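Local coordinates for acyl-[acyl-carrier-protein]--UDP-N-acetylglucosamine O-acyltransferase (Helicobacter pylori, PDB 1J2Z) that transfers a (3R)-hydroxyacyl chain from acyl carrier protein to UDP-N-acetylglucosamine, the first step of lipid A biosynthesis, at residues 218-232 with 245-258. Residues are numbered along the deposited sequence; the frame is centred on the assembly and turned at random.
Sequences FRPIPSLRESAKLEL and CSFILESSRGVAYK. With SOG (octyl 1-thio-beta-D-glucopyranoside), chain B.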
ATOM      1  N   PHE A 218      22.893  -3.523 -26.652  1.00 30.68           N
ATOM      2  CA  PHE A 218      23.411  -3.758 -25.317  1.00 32.88           C
ATOM      3  C   PHE A 218      24.759  -4.451 -25.208  1.00 37.01           C
ATOM      4  O   PHE A 218      25.059  -5.072 -24.186  1.00 39.61           O
ATOM      5  CB  PHE A 218      22.369  -4.500 -24.477  1.00 32.70           C
ATOM      6  CG  PHE A 218      21.205  -3.641 -24.078  1.00 39.10           C
ATOM      7  CD1 PHE A 218      19.969  -3.785 -24.696  1.00 36.55           C
ATOM      8  CD2 PHE A 218      21.352  -2.666 -23.094  1.00 42.76           C
ATOM      9  CE1 PHE A 218      18.897  -2.974 -24.343  1.00 35.75           C
ATOM     10  CE2 PHE A 218      20.285  -1.850 -22.733  1.00 37.03           C
ATOM     11  CZ  PHE A 218      19.055  -2.005 -23.361  1.00 40.45           C
ATOM     12  N   ARG A 219      25.575  -4.352 -26.252  1.00 38.34           N
ATOM     13  CA  ARG A 219      26.909  -4.937 -26.195  1.00 39.46           C
ATOM     14  C   ARG A 219      27.682  -4.037 -25.237  1.00 36.19           C
ATOM     15  O   ARG A 219      27.449  -2.829 -25.179  1.00 35.84           O
ATOM     16  CB  ARG A 219      27.560  -4.950 -27.580  1.00 37.92           C
ATOM     17  CG  ARG A 219      27.070  -6.090 -28.450  1.00 43.25           C
ATOM     18  CD  ARG A 219      27.515  -5.947 -29.893  1.00 52.05           C
ATOM     19  NE  ARG A 219      27.039  -7.061 -30.710  1.00 58.33           N
ATOM     20  CZ  ARG A 219      27.070  -7.085 -32.039  1.00 60.51           C
ATOM     21  NH1 ARG A 219      27.557  -6.047 -32.709  1.00 61.00           N
ATOM     22  NH2 ARG A 219      26.610  -8.142 -32.697  1.00 57.36           N
ATOM     23  N   PRO A 220      28.610  -4.613 -24.465  1.00 38.04           N
ATOM     24  CA  PRO A 220      29.400  -3.842 -23.502  1.00 36.48           C
ATOM     25  C   PRO A 220      30.324  -2.736 -24.011  1.00 41.50           C
ATOM     26  O   PRO A 220      30.334  -1.636 -23.459  1.00 32.73           O
ATOM     27  CB  PRO A 220      30.167  -4.928 -22.748  1.00 37.23           C
ATOM     28  CG  PRO A 220      30.357  -5.982 -23.792  1.00 36.41           C
ATOM     29  CD  PRO A 220      28.996  -6.036 -24.443  1.00 33.26           C
ATOM     30  N   ILE A 221      31.096  -3.015 -25.057  1.00 49.25           N
ATOM     31  CA  ILE A 221      32.052  -2.029 -25.556  1.00 54.71           C
ATOM     32  C   ILE A 221      31.475  -0.672 -25.938  1.00 53.92           C
ATOM     33  O   ILE A 221      31.500   0.260 -25.131  1.00 59.35           O
ATOM     34  CB  ILE A 221      32.887  -2.590 -26.736  1.00 57.23           C
ATOM     35  CG1 ILE A 221      33.726  -3.777 -26.259  1.00 66.68           C
ATOM     36  CG2 ILE A 221      33.795  -1.505 -27.290  1.00 63.54           C
ATOM     37  CD1 ILE A 221      34.590  -4.401 -27.343  1.00 75.71           C
ATOM     38  N   PRO A 222      30.943  -0.526 -27.164  1.00 50.26           N
ATOM     39  CA  PRO A 222      30.420   0.813 -27.440  1.00 43.14           C
ATOM     40  C   PRO A 222      29.285   1.144 -26.481  1.00 36.52           C
ATOM     41  O   PRO A 222      28.465   0.285 -26.169  1.00 36.88           O
ATOM     42  CB  PRO A 222      29.959   0.704 -28.887  1.00 44.17           C
ATOM     43  CG  PRO A 222      29.443  -0.693 -28.943  1.00 51.75           C
ATOM     44  CD  PRO A 222      30.489  -1.491 -28.183  1.00 42.96           C
ATOM     45  N   SER A 223      29.249   2.380 -25.994  1.00 38.61           N
ATOM     46  CA  SER A 223      28.192   2.789 -25.078  1.00 36.40           C
ATOM     47  C   SER A 223      26.848   2.580 -25.763  1.00 34.89           C
ATOM     48  O   SER A 223      26.777   2.471 -26.988  1.00 34.59           O
ATOM     49  CB  SER A 223      28.341   4.264 -24.701  1.00 38.29           C
ATOM     50  OG  SER A 223      28.078   5.103 -25.812  1.00 35.30           O
ATOM     51  N   LEU A 224      25.789   2.519 -24.966  1.00 28.52           N
ATOM     52  CA  LEU A 224      24.446   2.330 -25.492  1.00 26.27           C
ATOM     53  C   LEU A 224      24.154   3.476 -26.457  1.00 25.35           C
ATOM     54  O   LEU A 224      23.658   3.269 -27.561  1.00 25.52           O
ATOM     55  CB  LEU A 224      23.432   2.357 -24.345  1.00 32.17           C
ATOM     56  CG  LEU A 224      22.067   1.687 -24.510  1.00 32.23           C
ATOM     57  CD1 LEU A 224      21.181   2.101 -23.345  1.00 33.20           C
ATOM     58  CD2 LEU A 224      21.428   2.084 -25.817  1.00 42.80           C
ATOM     59  N   ARG A 225      24.476   4.690 -26.024  1.00 27.82           N
ATOM     60  CA  ARG A 225      24.245   5.882 -26.831  1.00 34.24           C
ATOM     61  C   ARG A 225      24.926   5.807 -28.194  1.00 33.09           C
ATOM     62  O   ARG A 225      24.303   6.084 -29.219  1.00 31.70           O
ATOM     63  CB  ARG A 225      24.720   7.119 -26.064  1.00 34.17           C
ATOM     64  CG  ARG A 225      24.743   8.412 -26.868  1.00 46.39           C
ATOM     65  CD  ARG A 225      24.912   9.609 -25.939  1.00 45.60           C
ATOM     66  NE  ARG A 225      23.671   9.904 -25.234  1.00 47.72           N
ATOM     67  CZ  ARG A 225      22.711  10.692 -25.708  1.00 47.01           C
ATOM     68  NH1 ARG A 225      22.851  11.278 -26.889  1.00 43.98           N
ATOM     69  NH2 ARG A 225      21.602  10.883 -25.009  1.00 50.89           N
ATOM     70  N   GLU A 226      26.201   5.431 -28.206  1.00 35.01           N
ATOM     71  CA  GLU A 226      26.933   5.330 -29.462  1.00 36.67           C
ATOM     72  C   GLU A 226      26.351   4.254 -30.371  1.00 35.68           C
ATOM     73  O   GLU A 226      26.275   4.438 -31.582  1.00 37.82           O
ATOM     74  CB  GLU A 226      28.414   5.048 -29.198  1.00 39.86           C
ATOM     75  CG  GLU A 226      29.167   6.222 -28.582  1.00 45.91           C
ATOM     76  CD  GLU A 226      29.004   7.512 -29.379  1.00 54.10           C
ATOM     77  OE1 GLU A 226      28.194   8.377 -28.975  1.00 54.65           O
ATOM     78  OE2 GLU A 226      29.680   7.660 -30.417  1.00 55.95           O
ATOM     79  N   SER A 227      25.937   3.132 -29.793  1.00 32.17           N
ATOM     80  CA  SER A 227      25.355   2.061 -30.592  1.00 35.14           C
ATOM     81  C   SER A 227      24.015   2.512 -31.159  1.00 32.90           C
ATOM     82  O   SER A 227      23.660   2.169 -32.288  1.00 31.08           O
ATOM     83  CB  SER A 227      25.157   0.801 -29.743  1.00 35.65           C
ATOM     84  OG  SER A 227      26.402   0.287 -29.311  1.00 39.05           O
ATOM     85  N   ALA A 228      23.273   3.286 -30.372  1.00 31.57           N
ATOM     86  CA  ALA A 228      21.971   3.778 -30.805  1.00 32.70           C
ATOM     87  C   ALA A 228      22.126   4.714 -32.004  1.00 32.97           C
ATOM     88  O   ALA A 228      21.402   4.592 -32.993  1.00 32.02           O
ATOM     89  CB  ALA A 228      21.271   4.503 -29.656  1.00 24.82           C
ATOM     90  N   LYS A 229      23.074   5.641 -31.911  1.00 34.36           N
ATOM     91  CA  LYS A 229      23.319   6.590 -32.991  1.00 34.66           C
ATOM     92  C   LYS A 229      23.755   5.862 -34.259  1.00 37.75           C
ATOM     93  O   LYS A 229      23.299   6.183 -35.356  1.00 39.28           O
ATOM     94  CB  LYS A 229      24.376   7.614 -32.561  1.00 37.06           C
ATOM     95  CG  LYS A 229      23.958   8.411 -31.334  1.00 36.02           C
ATOM     96  CD  LYS A 229      24.745   9.697 -31.154  1.00 41.59           C
ATOM     97  CE  LYS A 229      26.194   9.437 -30.814  1.00 47.41           C
ATOM     98  NZ  LYS A 229      26.879  10.704 -30.426  1.00 49.00           N
ATOM     99  N   LEU A 230      24.627   4.871 -34.107  1.00 36.80           N
ATOM    100  CA  LEU A 230      25.095   4.100 -35.250  1.00 39.55           C
ATOM    101  C   LEU A 230      23.944   3.317 -35.860  1.00 38.57           C
ATOM    102  O   LEU A 230      23.871   3.139 -37.076  1.00 40.60           O
ATOM    103  CB  LEU A 230      26.203   3.133 -34.827  1.00 41.49           C
ATOM    104  CG  LEU A 230      27.577   3.754 -34.576  1.00 45.69           C
ATOM    105  CD1 LEU A 230      28.518   2.714 -33.983  1.00 44.14           C
ATOM    106  CD2 LEU A 230      28.132   4.292 -35.892  1.00 48.08           C
ATOM    107  N   GLU A 231      23.044   2.853 -35.004  1.00 36.07           N
ATOM    108  CA  GLU A 231      21.893   2.080 -35.440  1.00 35.18           C
ATOM    109  C   GLU A 231      20.972   2.936 -36.309  1.00 38.53           C
ATOM    110  O   GLU A 231      20.367   2.445 -37.262  1.00 37.74           O
ATOM    111  CB  GLU A 231      21.139   1.564 -34.216  1.00 41.61           C
ATOM    112  CG  GLU A 231      20.428   0.250 -34.431  1.00 42.13           C
ATOM    113  CD  GLU A 231      21.370  -0.842 -34.894  1.00 41.48           C
ATOM    114  OE1 GLU A 231      22.432  -1.026 -34.267  1.00 42.87           O
ATOM    115  OE2 GLU A 231      21.045  -1.522 -35.885  1.00 41.03           O
ATOM    116  N   LEU A 232      20.871   4.216 -35.971  1.00 35.91           N
ATOM    117  CA  LEU A 232      20.036   5.146 -36.718  1.00 43.07           C
ATOM    118  C   LEU A 232      20.654   5.451 -38.082  1.00 48.48           C
ATOM    119  O   LEU A 232      19.948   5.782 -39.037  1.00 46.22           O
ATOM    120  CB  LEU A 232      19.862   6.440 -35.923  1.00 40.73           C
ATOM    121  CG  LEU A 232      18.995   6.324 -34.668  1.00 42.92           C
ATOM    122  CD1 LEU A 232      19.249   7.510 -33.753  1.00 39.74           C
ATOM    123  CD2 LEU A 232      17.523   6.239 -35.067  1.00 40.99           C
ATOM    124  N   CYS A 245      15.765   3.622 -30.726  1.00 28.39           N
ATOM    125  CA  CYS A 245      16.965   4.435 -30.583  1.00 29.24           C
ATOM    126  C   CYS A 245      16.724   5.894 -30.214  1.00 27.30           C
ATOM    127  O   CYS A 245      17.482   6.469 -29.430  1.00 30.17           O
ATOM    128  CB  CYS A 245      17.806   4.335 -31.855  1.00 28.62           C
ATOM    129  SG  CYS A 245      18.338   2.644 -32.171  1.00 32.50           S
ATOM    130  N   SER A 246      15.683   6.507 -30.765  1.00 27.66           N
ATOM    131  CA  SER A 246      15.416   7.904 -30.429  1.00 26.14           C
ATOM    132  C   SER A 246      14.995   7.976 -28.963  1.00 23.87           C
ATOM    133  O   SER A 246      15.288   8.950 -28.269  1.00 23.81           O
ATOM    134  CB  SER A 246      14.315   8.482 -31.322  1.00 26.44           C
ATOM    135  OG  SER A 246      13.068   7.880 -31.043  1.00 31.41           O
ATOM    136  N   PHE A 247      14.306   6.938 -28.492  1.00 23.19           N
ATOM    137  CA  PHE A 247      13.876   6.890 -27.093  1.00 24.73           C
ATOM    138  C   PHE A 247      15.122   6.901 -26.211  1.00 21.68           C
ATOM    139  O   PHE A 247      15.231   7.686 -25.266  1.00 24.20           O
ATOM    140  CB  PHE A 247      13.081   5.610 -26.814  1.00 26.65           C
ATOM    141  CG  PHE A 247      12.656   5.464 -25.375  1.00 27.68           C
ATOM    142  CD1 PHE A 247      11.583   6.191 -24.876  1.00 23.52           C
ATOM    143  CD2 PHE A 247      13.356   4.625 -24.511  1.00 29.44           C
ATOM    144  CE1 PHE A 247      11.210   6.089 -23.539  1.00 20.03           C
ATOM    145  CE2 PHE A 247      12.994   4.515 -23.167  1.00 28.66           C
ATOM    146  CZ  PHE A 247      11.918   5.249 -22.681  1.00 23.27           C
ATOM    147  N   ILE A 248      16.062   6.023 -26.542  1.00 20.95           N
ATOM    148  CA  ILE A 248      17.314   5.894 -25.811  1.00 22.45           C
ATOM    149  C   ILE A 248      18.124   7.183 -25.762  1.00 21.75           C
ATOM    150  O   ILE A 248      18.581   7.591 -24.695  1.00 29.37           O
ATOM    151  CB  ILE A 248      18.185   4.773 -26.425  1.00 23.06           C
ATOM    152  CG1 ILE A 248      17.540   3.415 -26.151  1.00 30.17           C
ATOM    153  CG2 ILE A 248      19.597   4.829 -25.861  1.00 24.71           C
ATOM    154  CD1 ILE A 248      18.216   2.248 -26.865  1.00 27.91           C
ATOM    155  N   LEU A 249      18.306   7.826 -26.911  1.00 26.65           N
ATOM    156  CA  LEU A 249      19.080   9.062 -26.965  1.00 24.94           C
ATOM    157  C   LEU A 249      18.415  10.217 -26.219  1.00 28.09           C
ATOM    158  O   LEU A 249      19.084  11.173 -25.838  1.00 27.71           O
ATOM    159  CB  LEU A 249      19.336   9.473 -28.421  1.00 30.85           C
ATOM    160  CG  LEU A 249      20.139   8.509 -29.301  1.00 31.89           C
ATOM    161  CD1 LEU A 249      20.332   9.125 -30.680  1.00 38.08           C
ATOM    162  CD2 LEU A 249      21.486   8.212 -28.664  1.00 29.19           C
ATOM    163  N   GLU A 250      17.105  10.129 -26.004  1.00 31.20           N
ATOM    164  CA  GLU A 250      16.384  11.186 -25.300  1.00 33.11           C
ATOM    165  C   GLU A 250      16.336  10.987 -23.787  1.00 34.19           C
ATOM    166  O   GLU A 250      15.886  11.868 -23.054  1.00 33.77           O
ATOM    167  CB  GLU A 250      14.953  11.296 -25.832  1.00 35.28           C
ATOM    168  CG  GLU A 250      14.852  11.925 -27.210  1.00 41.98           C
ATOM    169  CD  GLU A 250      13.436  11.900 -27.750  1.00 48.84           C
ATOM    170  OE1 GLU A 250      12.512  12.320 -27.021  1.00 47.06           O
ATOM    171  OE2 GLU A 250      13.245  11.463 -28.905  1.00 59.15           O
ATOM    172  N   SER A 251      16.808   9.835 -23.323  1.00 30.98           N
ATOM    173  CA  SER A 251      16.793   9.519 -21.897  1.00 31.34           C
ATOM    174  C   SER A 251      17.483  10.543 -20.993  1.00 30.39           C
ATOM    175  O   SER A 251      18.584  11.004 -21.287  1.00 28.43           O
ATOM    176  CB  SER A 251      17.425   8.147 -21.668  1.00 27.06           C
ATOM    177  OG  SER A 251      17.399   7.817 -20.295  1.00 25.73           O
ATOM    178  N   SER A 252      16.826  10.877 -19.884  1.00 32.15           N
ATOM    179  CA  SER A 252      17.357  11.828 -18.910  1.00 33.30           C
ATOM    180  C   SER A 252      17.975  11.096 -17.728  1.00 32.82           C
ATOM    181  O   SER A 252      19.078  11.418 -17.286  1.00 31.73           O
ATOM    182  CB  SER A 252      16.246  12.748 -18.393  1.00 37.39           C
ATOM    183  OG  SER A 252      15.920  13.752 -19.337  1.00 43.83           O
ATOM    184  N   ARG A 253      17.255  10.109 -17.211  1.00 31.07           N
ATOM    185  CA  ARG A 253      17.738   9.343 -16.071  1.00 31.83           C
ATOM    186  C   ARG A 253      18.641   8.201 -16.494  1.00 27.96           C
ATOM    187  O   ARG A 253      19.247   7.543 -15.655  1.00 34.35           O
ATOM    188  CB  ARG A 253      16.555   8.794 -15.274  1.00 34.65           C
ATOM    189  CG  ARG A 253      15.597   9.872 -14.817  1.00 37.29           C
ATOM    190  CD  ARG A 253      15.050   9.563 -13.452  1.00 39.64           C
ATOM    191  NE  ARG A 253      16.125   9.455 -12.473  1.00 44.27           N
ATOM    192  CZ  ARG A 253      15.933   9.199 -11.184  1.00 44.99           C
ATOM    193  NH1 ARG A 253      14.703   9.026 -10.718  1.00 41.08           N
ATOM    194  NH2 ARG A 253      16.971   9.115 -10.364  1.00 46.65           N
ATOM    195  N   GLY A 254      18.737   7.977 -17.799  1.00 26.41           N
ATOM    196  CA  GLY A 254      19.561   6.895 -18.298  1.00 24.96           C
ATOM    197  C   GLY A 254      18.692   5.674 -18.512  1.00 27.04           C
ATOM    198  O   GLY A 254      17.593   5.587 -17.968  1.00 26.83           O
ATOM    199  N   VAL A 255      19.176   4.729 -19.307  1.00 25.38           N
ATOM    200  CA  VAL A 255      18.427   3.517 -19.593  1.00 28.48           C
ATOM    201  C   VAL A 255      18.738   2.431 -18.576  1.00 31.73           C
ATOM    202  O   VAL A 255      19.865   2.324 -18.093  1.00 33.72           O
ATOM    203  CB  VAL A 255      18.747   3.008 -21.006  1.00 23.64           C
ATOM    204  CG1 VAL A 255      18.071   1.676 -21.251  1.00 25.87           C
ATOM    205  CG2 VAL A 255      18.279   4.032 -22.025  1.00 30.11           C
ATOM    206  N   ALA A 256      17.732   1.628 -18.255  1.00 32.66           N
ATOM    207  CA  ALA A 256      17.885   0.553 -17.286  1.00 41.28           C
ATOM    208  C   ALA A 256      18.940  -0.465 -17.705  1.00 46.86           C
ATOM    209  O   ALA A 256      19.288  -0.576 -18.879  1.00 49.33           O
ATOM    210  CB  ALA A 256      16.551  -0.144 -17.071  1.00 33.94           C
ATOM    211  N   TYR A 257      19.437  -1.203 -16.720  1.00 54.46           N
ATOM    212  CA  TYR A 257      20.449  -2.233 -16.919  1.00 61.30           C
ATOM    213  C   TYR A 257      19.845  -3.378 -17.735  1.00 59.20           C
ATOM    214  O   TYR A 257      18.662  -3.682 -17.600  1.00 59.69           O
ATOM    215  CB  TYR A 257      20.895  -2.758 -15.552  1.00 75.09           C
ATOM    216  CG  TYR A 257      22.221  -3.480 -15.534  1.00 86.12           C
ATOM    217  CD1 TYR A 257      23.379  -2.835 -15.101  1.00 91.95           C
ATOM    218  CD2 TYR A 257      22.318  -4.814 -15.929  1.00 90.94           C
ATOM    219  CE1 TYR A 257      24.601  -3.499 -15.055  1.00 98.90           C
ATOM    220  CE2 TYR A 257      23.536  -5.489 -15.890  1.00 99.28           C
ATOM    221  CZ  TYR A 257      24.673  -4.826 -15.451  1.00101.31           C
ATOM    222  OH  TYR A 257      25.878  -5.489 -15.403  1.00105.56           O
ATOM    223  N   LYS A 258      20.651  -4.015 -18.575  1.00 62.54           N
ATOM    224  CA  LYS A 258      20.162  -5.124 -19.387  1.00 68.88           C
ATOM    225  C   LYS A 258      20.543  -6.467 -18.760  1.00 75.45           C
ATOM    226  O   LYS A 258      20.048  -6.821 -17.689  1.00 75.22           O
ATOM    227  CB  LYS A 258      20.722  -5.022 -20.807  1.00 70.29           C
ATOM    228  CG  LYS A 258      20.330  -6.164 -21.740  1.00 71.04           C
ATOM    229  CD  LYS A 258      18.836  -6.220 -22.005  1.00 69.22           C
ATOM    230  CE  LYS A 258      18.510  -7.370 -22.949  1.00 69.45           C
ATOM    231  NZ  LYS A 258      17.074  -7.414 -23.338  1.00 73.86           N
TER
HETATM  232  C1  SOG B 409       7.223  12.851  -5.361  0.70 61.56           C
HETATM  233  C2  SOG B 409       6.291  14.023  -5.757  0.70 58.64           C
HETATM  234  C3  SOG B 409       4.983  13.928  -4.960  0.70 53.21           C
HETATM  235  C4  SOG B 409       4.324  12.584  -5.289  0.70 53.09           C
HETATM  236  C5  SOG B 409       5.285  11.437  -4.885  0.70 55.19           C
HETATM  237  C6  SOG B 409       4.678  10.081  -5.217  0.70 57.81           C
HETATM  238  C1' SOG B 409       9.591  12.458  -5.378  0.70 66.77           C
HETATM  239  C2' SOG B 409      10.204  11.303  -6.146  0.70 61.34           C
HETATM  240  C3' SOG B 409      11.707  11.248  -5.945  0.70 59.84           C
HETATM  241  C4' SOG B 409      12.330  10.093  -6.715  0.70 52.20           C
HETATM  242  C5' SOG B 409      13.838  10.045  -6.510  0.70 48.62           C
HETATM  243  C6' SOG B 409      14.435   8.816  -7.165  0.70 40.30           C
HETATM  244  C7' SOG B 409      15.931   8.754  -6.968  0.70 43.17           C
HETATM  245  C8' SOG B 409      16.497   7.519  -7.628  0.70 37.89           C
HETATM  246  S1  SOG B 409       8.446  12.909  -6.111  0.70 70.96           S
HETATM  247  O2  SOG B 409       6.931  15.265  -5.493  0.70 56.14           O
HETATM  248  O3  SOG B 409       4.120  14.987  -5.322  0.70 55.49           O
HETATM  249  O4  SOG B 409       3.102  12.462  -4.581  0.70 41.60           O
HETATM  250  O5  SOG B 409       6.539  11.589  -5.609  0.70 60.73           O
HETATM  251  O6  SOG B 409       3.828   9.662  -4.166  0.70 61.21           O
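Leu-249 gives a worked example of knobs-into-holes packing: its side chain drops among Arg-225, Ala-228, Lys-229 and Leu-232. Leu-249 CD2 packs on Ala-228 CB (3.8 Å) and Lys-229 CG, while Leu-249 CD1 meets Leu-232 CD1 tip to tip at 3.6 Å. Arg-225 closes the socket. With CG anti to the backbone N (chi1 171°) and a bend at chi3 (-75°), its guanidinium lays one face over Leu-249 CD2 and brings Arg-225 NH2 to the carbonyl O of Leu-249 at 2.7 Å, in a bent bond with the acceptor tilted out of the guanidinium plane. Toward the loop after helix 245-250, the two methyls of Leu-224 part: CD2 of Leu-224 presses tightly on Ile-248 CG2 (3.3 Å), and CD1 lies against Val-255 CB. At the other end Cys-245 SG rests on Glu-231 CB; the carboxylate of Glu-231 leads away to a salt bridge with Arg-216. Beyond the helices, the poorly ordered Lys-258 crosses the Phe-218 ring, a CH-pi contact with Lys-258 CB 3.7 Å from the ring centroid. Helices 224-232 and 245-250 run roughly antiparallel (144°), their axes approaching to 9.1 Å, in the C-terminal helical domain that follows the left-handed beta-helix of LpxA acyltransferases.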